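Local coordinates for ParM protein (Staphylococcus aureus, PDB 3JS6) that probably polymerises into actin-like filaments that drive segregation of the plasmid pSK41, at residues V96-G101 with L137-I143; Y87-K93 with K132-L136. All coordinates share one frame; numbering follows the deposited sequence.

Interaction 1. Residues V96-G101 with L137-I143; sequences VECSIG and LNKSRLI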
loop_
_atom_site.group_PDB
_atom_site.type_symbol
_atom_site.label_atom_id
_atom_site.label_comp_id
_atom_site.label_asym_id
_atom_site.label_seq_id
_atom_site.Cartn_x
_atom_site.Cartn_y
_atom_site.Cartn_z
ATOM N N VAL A 96 -8.189 -2.222 -10.167
ATOM C CA VAL A 96 -7.238 -1.277 -10.765
ATOM C C VAL A 96 -7.989 -0.147 -11.491
ATOM O O VAL A 96 -7.673 1.037 -11.305
ATOM C CB VAL A 96 -6.278 -2.004 -11.739
ATOM C CG1 VAL A 96 -5.433 -0.975 -12.520
ATOM C CG2 VAL A 96 -5.355 -2.925 -10.956
ATOM N N GLU A 97 -8.985 -0.494 -12.312
ATOM C CA GLU A 97 -9.758 0.540 -13.013
ATOM C C GLU A 97 -10.473 1.511 -12.042
ATOM O O GLU A 97 -10.463 2.723 -12.268
ATOM C CB GLU A 97 -10.815 -0.073 -13.950
ATOM C CG GLU A 97 -10.257 -0.912 -15.095
ATOM C CD GLU A 97 -9.292 -0.139 -15.956
ATOM O OE1 GLU A 97 -9.654 0.973 -16.376
ATOM O OE2 GLU A 97 -8.176 -0.641 -16.202
ATOM N N CYS A 98 -11.124 0.996 -10.992
ATOM C CA CYS A 98 -11.807 1.887 -10.027
ATOM C C CYS A 98 -10.832 2.797 -9.257
ATOM O O CYS A 98 -11.168 3.934 -8.921
ATOM C CB CYS A 98 -12.628 1.067 -9.018
ATOM S SG CYS A 98 -13.960 0.149 -9.826
ATOM N N SER A 99 -9.649 2.273 -8.959
ATOM C CA SER A 99 -8.618 3.011 -8.230
ATOM C C SER A 99 -8.107 4.132 -9.140
ATOM O O SER A 99 -7.945 5.283 -8.729
ATOM C CB SER A 99 -7.473 2.064 -7.845
ATOM O OG SER A 99 -7.928 1.092 -6.913
ATOM N N ILE A 100 -7.862 3.796 -10.392
ATOM C CA ILE A 100 -7.419 4.815 -11.329
ATOM C C ILE A 100 -8.547 5.838 -11.468
ATOM O O ILE A 100 -8.317 7.050 -11.448
ATOM C CB ILE A 100 -7.070 4.185 -12.694
ATOM C CG1 ILE A 100 -5.714 3.463 -12.567
ATOM C CG2 ILE A 100 -7.075 5.263 -13.784
ATOM C CD1 ILE A 100 -5.288 2.670 -13.796
ATOM N N GLY A 101 -9.782 5.351 -11.572
ATOM C CA GLY A 101 -10.915 6.250 -11.703
ATOM C C GLY A 101 -11.088 7.220 -10.541
ATOM O O GLY A 101 -11.418 8.396 -10.751
ATOM N N LEU A 137 -1.909 -1.453 -16.569
ATOM C CA LEU A 137 -1.764 -0.027 -16.272
ATOM C C LEU A 137 -1.603 0.901 -17.464
ATOM O O LEU A 137 -2.231 1.963 -17.541
ATOM C CB LEU A 137 -0.563 0.163 -15.348
ATOM C CG LEU A 137 -0.672 -0.579 -14.016
ATOM C CD1 LEU A 137 0.665 -0.459 -13.246
ATOM C CD2 LEU A 137 -1.837 -0.005 -13.205
ATOM N N ASN A 138 -0.765 0.489 -18.401
ATOM C CA ASN A 138 -0.481 1.320 -19.553
ATOM C C ASN A 138 -1.473 1.266 -20.697
ATOM O O ASN A 138 -1.226 0.595 -21.699
ATOM C CB ASN A 138 0.906 1.002 -20.088
ATOM C CG ASN A 138 1.560 2.203 -20.694
ATOM O OD1 ASN A 138 0.884 3.043 -21.279
ATOM N ND2 ASN A 138 2.879 2.304 -20.558
ATOM N N LYS A 139 -2.582 1.994 -20.545
ATOM C CA LYS A 139 -3.610 2.075 -21.573
ATOM C C LYS A 139 -4.580 3.208 -21.291
ATOM O O LYS A 139 -4.697 3.677 -20.160
ATOM C CB LYS A 139 -4.392 0.759 -21.691
ATOM C CG LYS A 139 -5.250 0.404 -20.500
ATOM C CD LYS A 139 -5.910 -0.956 -20.706
ATOM C CE LYS A 139 -6.568 -1.452 -19.421
ATOM N NZ LYS A 139 -7.141 -2.804 -19.588
ATOM N N SER A 140 -5.260 3.655 -22.335
ATOM C CA SER A 140 -6.234 4.717 -22.208
ATOM C C SER A 140 -7.548 4.094 -21.825
ATOM O O SER A 140 -7.770 2.922 -22.091
ATOM C CB SER A 140 -6.413 5.450 -23.545
ATOM O OG SER A 140 -5.357 6.368 -23.749
ATOM N N ARG A 141 -8.415 4.876 -21.184
ATOM C CA ARG A 141 -9.724 4.332 -20.857
ATOM C C ARG A 141 -10.714 5.406 -20.478
ATOM O O ARG A 141 -10.338 6.464 -20.002
ATOM C CB ARG A 141 -9.614 3.318 -19.725
ATOM C CG ARG A 141 -9.157 3.861 -18.380
ATOM C CD ARG A 141 -7.653 3.640 -18.233
ATOM N NE ARG A 141 -7.403 2.325 -17.625
ATOM C CZ ARG A 141 -6.249 1.909 -17.090
ATOM N NH1 ARG A 141 -5.195 2.722 -17.076
ATOM N NH2 ARG A 141 -6.153 0.679 -16.577
ATOM N N LEU A 142 -11.983 5.135 -20.707
ATOM C CA LEU A 142 -13.041 6.052 -20.349
ATOM C C LEU A 142 -13.651 5.521 -19.049
ATOM O O LEU A 142 -14.101 4.368 -18.974
ATOM C CB LEU A 142 -14.132 6.078 -21.421
ATOM C CG LEU A 142 -15.333 6.937 -20.981
ATOM C CD1 LEU A 142 -14.897 8.390 -20.957
ATOM C CD2 LEU A 142 -16.523 6.761 -21.929
ATOM N N ILE A 143 -13.658 6.344 -18.019
ATOM C CA ILE A 143 -14.251 5.902 -16.768
ATOM C C ILE A 143 -15.230 6.973 -16.323
ATOM O O ILE A 143 -14.920 8.164 -16.322
ATOM C CB ILE A 143 -13.192 5.694 -15.658
ATOM C CG1 ILE A 143 -12.218 4.590 -16.070
ATOM C CG2 ILE A 143 -13.886 5.342 -14.324
ATOM C CD1 ILE A 143 -11.117 4.403 -15.072
#

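Interaction 2. Residues Y87-K93 with K132-L136; sequences YDIKSFK and KFEKL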
loop_
_atom_site.group_PDB
_atom_site.type_symbol
_atom_site.label_atom_id
_atom_site.label_comp_id
_atom_site.label_asym_id
_atom_site.label_seq_id
_atom_site.Cartn_x
_atom_site.Cartn_y
_atom_site.Cartn_z
ATOM N N TYR A 87 -3.029 -10.636 -11.383
ATOM C CA TYR A 87 -2.997 -9.777 -12.588
ATOM C C TYR A 87 -3.937 -10.258 -13.695
ATOM O O TYR A 87 -4.347 -9.470 -14.537
ATOM C CB TYR A 87 -1.540 -9.604 -13.124
ATOM C CG TYR A 87 -0.681 -9.119 -11.985
ATOM C CD1 TYR A 87 0.182 -9.999 -11.321
ATOM C CD2 TYR A 87 -0.739 -7.803 -11.565
ATOM C CE1 TYR A 87 0.947 -9.593 -10.261
ATOM C CE2 TYR A 87 0.004 -7.382 -10.462
ATOM C CZ TYR A 87 0.836 -8.292 -9.811
ATOM O OH TYR A 87 1.560 -7.893 -8.708
ATOM N N ASP A 88 -4.280 -11.541 -13.670
ATOM C CA ASP A 88 -5.158 -12.105 -14.692
ATOM C C ASP A 88 -6.566 -12.345 -14.162
ATOM O O ASP A 88 -7.397 -12.898 -14.872
ATOM C CB ASP A 88 -4.601 -13.433 -15.211
ATOM C CG ASP A 88 -3.253 -13.278 -15.872
ATOM O OD1 ASP A 88 -3.145 -12.478 -16.834
ATOM O OD2 ASP A 88 -2.303 -13.960 -15.426
ATOM N N ILE A 89 -6.840 -11.939 -12.923
ATOM C CA ILE A 89 -8.170 -12.159 -12.357
ATOM C C ILE A 89 -9.027 -10.907 -12.463
ATOM O O ILE A 89 -8.590 -9.820 -12.106
ATOM C CB ILE A 89 -8.097 -12.597 -10.864
ATOM C CG1 ILE A 89 -7.199 -13.831 -10.708
ATOM C CG2 ILE A 89 -9.495 -12.910 -10.342
ATOM C CD1 ILE A 89 -7.640 -15.008 -11.517
ATOM N N LYS A 90 -10.254 -11.089 -12.942
ATOM C CA LYS A 90 -11.235 -10.011 -13.120
ATOM C C LYS A 90 -11.316 -9.073 -11.924
ATOM O O LYS A 90 -11.301 -7.858 -12.079
ATOM C CB LYS A 90 -12.608 -10.627 -13.378
ATOM C CG LYS A 90 -13.774 -9.704 -13.158
ATOM C CD LYS A 90 -14.127 -8.955 -14.406
ATOM C CE LYS A 90 -15.474 -8.286 -14.226
ATOM N NZ LYS A 90 -16.523 -9.279 -13.964
ATOM N N SER A 91 -11.429 -9.662 -10.741
ATOM C CA SER A 91 -11.489 -8.970 -9.455
ATOM C C SER A 91 -10.446 -7.844 -9.346
ATOM O O SER A 91 -10.747 -6.677 -9.034
ATOM C CB SER A 91 -11.192 -9.998 -8.346
ATOM O OG SER A 91 -11.599 -9.528 -7.096
ATOM N N PHE A 92 -9.198 -8.222 -9.566
ATOM C CA PHE A 92 -8.099 -7.279 -9.456
ATOM C C PHE A 92 -8.099 -6.290 -10.601
ATOM O O PHE A 92 -7.847 -5.097 -10.394
ATOM C CB PHE A 92 -6.758 -8.021 -9.398
ATOM C CG PHE A 92 -5.567 -7.104 -9.256
ATOM C CD1 PHE A 92 -4.780 -6.786 -10.356
ATOM C CD2 PHE A 92 -5.241 -6.564 -8.022
ATOM C CE1 PHE A 92 -3.678 -5.945 -10.228
ATOM C CE2 PHE A 92 -4.136 -5.719 -7.888
ATOM C CZ PHE A 92 -3.357 -5.413 -8.998
ATOM N N LYS A 93 -8.363 -6.768 -11.811
ATOM C CA LYS A 93 -8.397 -5.849 -12.938
ATOM C C LYS A 93 -9.441 -4.762 -12.722
ATOM O O LYS A 93 -9.195 -3.607 -13.053
ATOM C CB LYS A 93 -8.664 -6.598 -14.245
ATOM C CG LYS A 93 -7.468 -7.449 -14.655
ATOM C CD LYS A 93 -7.607 -8.048 -16.043
ATOM C CE LYS A 93 -8.501 -9.257 -16.065
ATOM N NZ LYS A 93 -8.429 -9.887 -17.411
ATOM N N LYS A 132 2.594 -8.274 -17.377
ATOM C CA LYS A 132 1.140 -8.231 -17.364
ATOM C C LYS A 132 0.585 -7.083 -16.517
ATOM O O LYS A 132 -0.466 -6.549 -16.830
ATOM C CB LYS A 132 0.578 -9.564 -16.859
ATOM C CG LYS A 132 0.765 -10.698 -17.871
ATOM C CD LYS A 132 0.165 -12.027 -17.397
ATOM C CE LYS A 132 0.830 -12.524 -16.128
ATOM N NZ LYS A 132 0.305 -13.866 -15.736
ATOM N N PHE A 133 1.278 -6.705 -15.446
ATOM C CA PHE A 133 0.783 -5.611 -14.594
ATOM C C PHE A 133 0.947 -4.310 -15.376
ATOM O O PHE A 133 0.035 -3.488 -15.431
ATOM C CB PHE A 133 1.592 -5.556 -13.305
ATOM C CG PHE A 133 1.047 -4.608 -12.262
ATOM C CD1 PHE A 133 1.858 -4.216 -11.197
ATOM C CD2 PHE A 133 -0.272 -4.181 -12.291
ATOM C CE1 PHE A 133 1.368 -3.414 -10.169
ATOM C CE2 PHE A 133 -0.780 -3.384 -11.273
ATOM C CZ PHE A 133 0.041 -2.999 -10.210
ATOM N N GLU A 134 2.114 -4.124 -15.989
ATOM C CA GLU A 134 2.346 -2.916 -16.758
ATOM C C GLU A 134 1.352 -2.852 -17.912
ATOM O O GLU A 134 0.952 -1.765 -18.332
ATOM C CB GLU A 134 3.809 -2.853 -17.247
ATOM C CG GLU A 134 4.030 -3.067 -18.737
ATOM C CD GLU A 134 3.530 -1.917 -19.612
ATOM O OE1 GLU A 134 3.950 -0.752 -19.393
ATOM O OE2 GLU A 134 2.723 -2.193 -20.530
ATOM N N LYS A 135 0.938 -4.005 -18.436
ATOM C CA LYS A 135 -0.041 -3.993 -19.524
ATOM C C LYS A 135 -1.436 -3.574 -19.016
ATOM O O LYS A 135 -2.229 -2.969 -19.736
ATOM C CB LYS A 135 -0.131 -5.369 -20.188
ATOM C CG LYS A 135 0.743 -5.521 -21.412
ATOM C CD LYS A 135 0.501 -6.864 -22.103
ATOM C CE LYS A 135 -0.984 -7.050 -22.439
ATOM N NZ LYS A 135 -1.293 -8.369 -23.081
ATOM N N LEU A 136 -1.746 -3.906 -17.773
ATOM C CA LEU A 136 -3.028 -3.509 -17.231
ATOM C C LEU A 136 -3.025 -1.980 -17.055
ATOM O O LEU A 136 -3.994 -1.306 -17.370
ATOM C CB LEU A 136 -3.252 -4.164 -15.863
ATOM C CG LEU A 136 -3.574 -5.658 -15.755
ATOM C CD1 LEU A 136 -3.580 -6.078 -14.272
ATOM C CD2 LEU A 136 -4.938 -5.941 -16.395
#

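Interaction 1. Residues V96-G101 with L137-I143
R141 and E97 form a two-pronged salt bridge between the start of strand 141-145 and helix 90-104, and the arginine side chain can be followed outward from its root. CB points to the helix and already lies 4.1 Å from E97 OE1. CG and CD keep beside that same oxygen, CG at 3.6 Å, because the chain folds back at chi2 (-96°) and again at chi3 instead of running straight on. NE then donates to E97 OE1 at 2.9 Å; the oxygen receives it with its syn lone pair, 26° out of the guanidinium plane. At the end, NH2 points at E97 OE2 near that plane with an N-H...O angle of 162°; the modelled 2.4 Å between NH2 and OE2 is very short and its exact value is doubtful. NH1 turns back to its own segment, where it makes a weak bond to L137 O.

Both faces of the guanidinium are packed. I100 CD1 lies over one, 3.3 Å from NH1, and K139 CG lies over the other, 3.9 Å above its plane, so the group is sandwiched between aliphatic carbons. E97 folds at chi2 to bring its carboxylate across. On one flank V96 CG1 meets L137 CD2 at 3.8 Å; on the other, I143 CD1 packs on G101 CA, 3.8 Å away, and against the E97 carbonyl oxygen.

The strand continues into the sheet through backbone bonds of R141 with I152 and I143 with K150. Since E97 and R141 are both buried, their charges are probably balanced mainly by each other, and K139 NZ probably adds a weaker attraction to OE2. Burial would be expected to strengthen the ion pair, while the two bonds to E97 and the carbons over both faces hold the guanidinium against rotation.

Interaction 2. Residues Y87-K93 with K132-L136
Y87, F92 and F133 build an aromatic cluster in which both ring pairs across the contact are oblique, neither stacked nor T-shaped. The Y87 and F133 planes meet at 44° with centroids 4.9 Å apart, and those of F92 and F133 at 54° with centroids 6.0 Å apart. Y87 supplies CE2, which sits 3.5 Å above one face of F133, displaced toward the rim near CG. F133 in turn presents its CE2 to the edge of the F92 ring, in the plane of that ring and 4.0 Å from CZ. With CG anti to the backbone N (chi1 -171°), F133 carries its ring across from helix 128-137 to both partners.

L136, one helical turn after K132, spreads its two methyls between different neighbours. CD1 reaches the Y87 carbonyl oxygen at 3.5 Å and also lies at the edges of the Y87 and F92 rings. CD2 presses against the aliphatic part of K93, with CD just 3.4 Å away, tighter than ordinary van der Waals packing.

Toward the surface, K132 bends at chi3 and delivers NZ to D88 OD2 at 2.6 Å, using the syn lone pair of that oxygen; D128 offers NZ a long, weak ion pair.

In the fold, the contact brings the start of helix 90-104, with the 3-10 turn before it, against helix 128-137. Beneath the rings, Y87 and F133 both touch M120 of strand 111-120, the Y87 hydroxyl bonds to E124, and F92 meets F11 of strand 4-11 edge-to-face.

Interactions 1 and 2 read successive parts of helix 90-104 against successive parts of the chain running from helix 128-137 into strand 141-145, all within the N-terminal actin-like region. Their centres are 11 Å apart, and they touch where R141 NH2 packs 3.0 Å from L136 O. Placement and chemistry diverge. Interaction 1 is nearly all buried and places its ion pair inside, framed by aliphatic groups. Interaction 2 is partly buried and reverses this: its rings face the sheet, while its lysine-carboxylate pair lies toward the surface. Helix-to-strand packing in the first thus gives way to helix-to-helix packing in the second.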